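Local coordinates for protein tRNA (guanosine(18)-2'-O)-methyltransferase (Aquifex aeolicus, PDB 1ZJR) that methylates the 2'-hydroxyl of guanosine 18 in a subset of tRNAs, using S-adenosyl-L-methionine as the methyl donor, at residues A[121-126]-A[162-167]. Residues are numbered along the deposited sequence; the frame is centred on the assembly and turned at random.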
loop_
_atom_site.group_PDB
_atom_site.type_symbol
_atom_site.label_atom_id
_atom_site.label_comp_id
_atom_site.label_asym_id
_atom_site.label_seq_id
_atom_site.Cartn_x
_atom_site.Cartn_y
_atom_site.Cartn_z
ATOM N N THR A 121 9.967 -2.797 -1.966
ATOM C CA THR A 121 8.916 -3.320 -2.827
ATOM C C THR A 121 7.713 -2.409 -3.035
ATOM O O THR A 121 7.270 -1.726 -2.116
ATOM C CB THR A 121 8.351 -4.632 -2.233
ATOM O OG1 THR A 121 9.403 -5.590 -2.097
ATOM C CG2 THR A 121 7.235 -5.205 -3.123
ATOM N N VAL A 122 7.186 -2.416 -4.253
ATOM C CA VAL A 122 5.972 -1.671 -4.553
ATOM C C VAL A 122 4.969 -2.757 -4.942
ATOM O O VAL A 122 5.154 -3.431 -5.952
ATOM C CB VAL A 122 6.119 -0.703 -5.761
ATOM C CG1 VAL A 122 4.755 -0.099 -6.088
ATOM C CG2 VAL A 122 7.106 0.422 -5.441
ATOM N N LEU A 123 3.940 -2.955 -4.123
ATOM C CA LEU A 123 2.909 -3.946 -4.420
ATOM C C LEU A 123 1.802 -3.256 -5.214
ATOM O O LEU A 123 1.198 -2.301 -4.728
ATOM C CB LEU A 123 2.308 -4.512 -3.124
ATOM C CG LEU A 123 1.049 -5.368 -3.338
ATOM C CD1 LEU A 123 1.419 -6.624 -4.119
ATOM C CD2 LEU A 123 0.424 -5.731 -1.996
ATOM N N VAL A 124 1.535 -3.736 -6.426
ATOM C CA VAL A 124 0.488 -3.137 -7.251
ATOM C C VAL A 124 -0.721 -4.061 -7.315
ATOM O O VAL A 124 -0.601 -5.225 -7.704
ATOM C CB VAL A 124 0.979 -2.878 -8.700
ATOM C CG1 VAL A 124 -0.034 -2.008 -9.444
ATOM C CG2 VAL A 124 2.348 -2.207 -8.682
ATOM N N VAL A 125 -1.882 -3.533 -6.930
ATOM C CA VAL A 125 -3.128 -4.296 -6.943
ATOM C C VAL A 125 -4.126 -3.498 -7.772
ATOM O O VAL A 125 -3.894 -2.326 -8.057
ATOM C CB VAL A 125 -3.704 -4.477 -5.515
ATOM C CG1 VAL A 125 -2.717 -5.239 -4.637
ATOM C CG2 VAL A 125 -4.011 -3.117 -4.906
ATOM N N GLY A 126 -5.235 -4.112 -8.163
ATOM C CA GLY A 126 -6.189 -3.348 -8.947
ATOM C C GLY A 126 -7.431 -4.097 -9.363
ATOM O O GLY A 126 -7.574 -5.283 -9.072
ATOM N N GLY A 162 -5.091 -7.431 1.471
ATOM C CA GLY A 162 -4.773 -7.747 2.852
ATOM C C GLY A 162 -4.004 -9.054 2.976
ATOM O O GLY A 162 -3.075 -9.171 3.776
ATOM N N ILE A 163 -4.395 -10.052 2.191
ATOM C CA ILE A 163 -3.727 -11.352 2.230
ATOM C C ILE A 163 -2.260 -11.211 1.831
ATOM O O ILE A 163 -1.364 -11.735 2.500
ATOM C CB ILE A 163 -4.428 -12.346 1.276
ATOM C CG1 ILE A 163 -5.816 -12.675 1.832
ATOM C CG2 ILE A 163 -3.566 -13.615 1.086
ATOM C CD1 ILE A 163 -6.758 -13.326 0.830
ATOM N N ILE A 164 -2.017 -10.491 0.743
ATOM C CA ILE A 164 -0.654 -10.303 0.269
ATOM C C ILE A 164 0.153 -9.447 1.236
ATOM O O ILE A 164 1.277 -9.802 1.587
ATOM C CB ILE A 164 -0.641 -9.658 -1.124
ATOM C CG1 ILE A 164 -1.418 -10.549 -2.104
ATOM C CG2 ILE A 164 0.807 -9.478 -1.602
ATOM C CD1 ILE A 164 -1.701 -9.889 -3.459
ATOM N N LEU A 165 -0.412 -8.326 1.677
ATOM C CA LEU A 165 0.311 -7.467 2.609
ATOM C C LEU A 165 0.637 -8.167 3.923
ATOM O O LEU A 165 1.643 -7.851 4.563
ATOM C CB LEU A 165 -0.471 -6.181 2.889
ATOM C CG LEU A 165 -0.429 -5.146 1.759
ATOM C CD1 LEU A 165 -1.271 -3.937 2.144
ATOM C CD2 LEU A 165 1.027 -4.723 1.505
ATOM N N TYR A 166 -0.197 -9.114 4.343
ATOM C CA TYR A 166 0.116 -9.789 5.596
ATOM C C TYR A 166 1.157 -10.886 5.427
ATOM O O TYR A 166 1.748 -11.349 6.408
ATOM C CB TYR A 166 -1.159 -10.273 6.296
ATOM C CG TYR A 166 -1.590 -9.250 7.325
ATOM C CD1 TYR A 166 -1.000 -9.215 8.596
ATOM C CD2 TYR A 166 -2.493 -8.237 6.992
ATOM C CE1 TYR A 166 -1.296 -8.189 9.504
ATOM C CE2 TYR A 166 -2.793 -7.211 7.890
ATOM C CZ TYR A 166 -2.193 -7.191 9.139
ATOM O OH TYR A 166 -2.488 -6.165 10.016
ATOM N N GLU A 167 1.398 -11.298 4.185
ATOM C CA GLU A 167 2.465 -12.261 3.950
ATOM C C GLU A 167 3.726 -11.395 4.060
ATOM O O GLU A 167 4.746 -11.812 4.618
ATOM C CB GLU A 167 2.366 -12.878 2.555
ATOM C CG GLU A 167 3.627 -13.625 2.130
ATOM C CD GLU A 167 4.012 -14.753 3.076
ATOM O OE1 GLU A 167 5.155 -15.246 2.965
ATOM O OE2 GLU A 167 3.179 -15.152 3.922
#
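With chi1 at 170°, Leu123 carries its CG opposite the backbone N; its CB points to the helix and its methyls make the contact, CD2 meeting both Ile164 and Leu165 and CD1 meeting Ile164 alone. On the helix, Ile164 has chi1 near -59°, which sets CG1 opposite the carbonyl carbon and turns the branch methyl CG2 to the strand. That methyl lies against both ends of the leucine fork: Ile164 CG2 is 3.8 Å from Leu123 CD2 and 3.9 Å from Leu123 CD1. The next residue adds a second contact; its CB does not aim at the strand but its CD2 does the touching, Leu165 CD2 standing 3.7 Å from Leu123 CD2. Leu123 CD2 thus touches two consecutive helix residues from directions about 100° apart, and the side chains meet at a slant. All three are buried and the contact is wholly apolar. The backbones remain well apart, Leu123 CA being 8.3 Å from Leu165 CA, so side chains alone bridge the gap.

Beyond the pair, Leu165 also packs on Thr45 and Val49 of helix 36-49. The side chain of Ile164 lies about 4 Å from those of Thr103, on the adjoining strand 99-103, and Ile146; both are predicted to bind S-adenosyl-L-methionine, so this end of the contact lies near the probable cofactor site. Apolar strand residues packing against a helix that covers a parallel sheet are common in alpha/beta folds; here they pack helix 157-174 on a central strand of the knotted SPOUT methyltransferase domain.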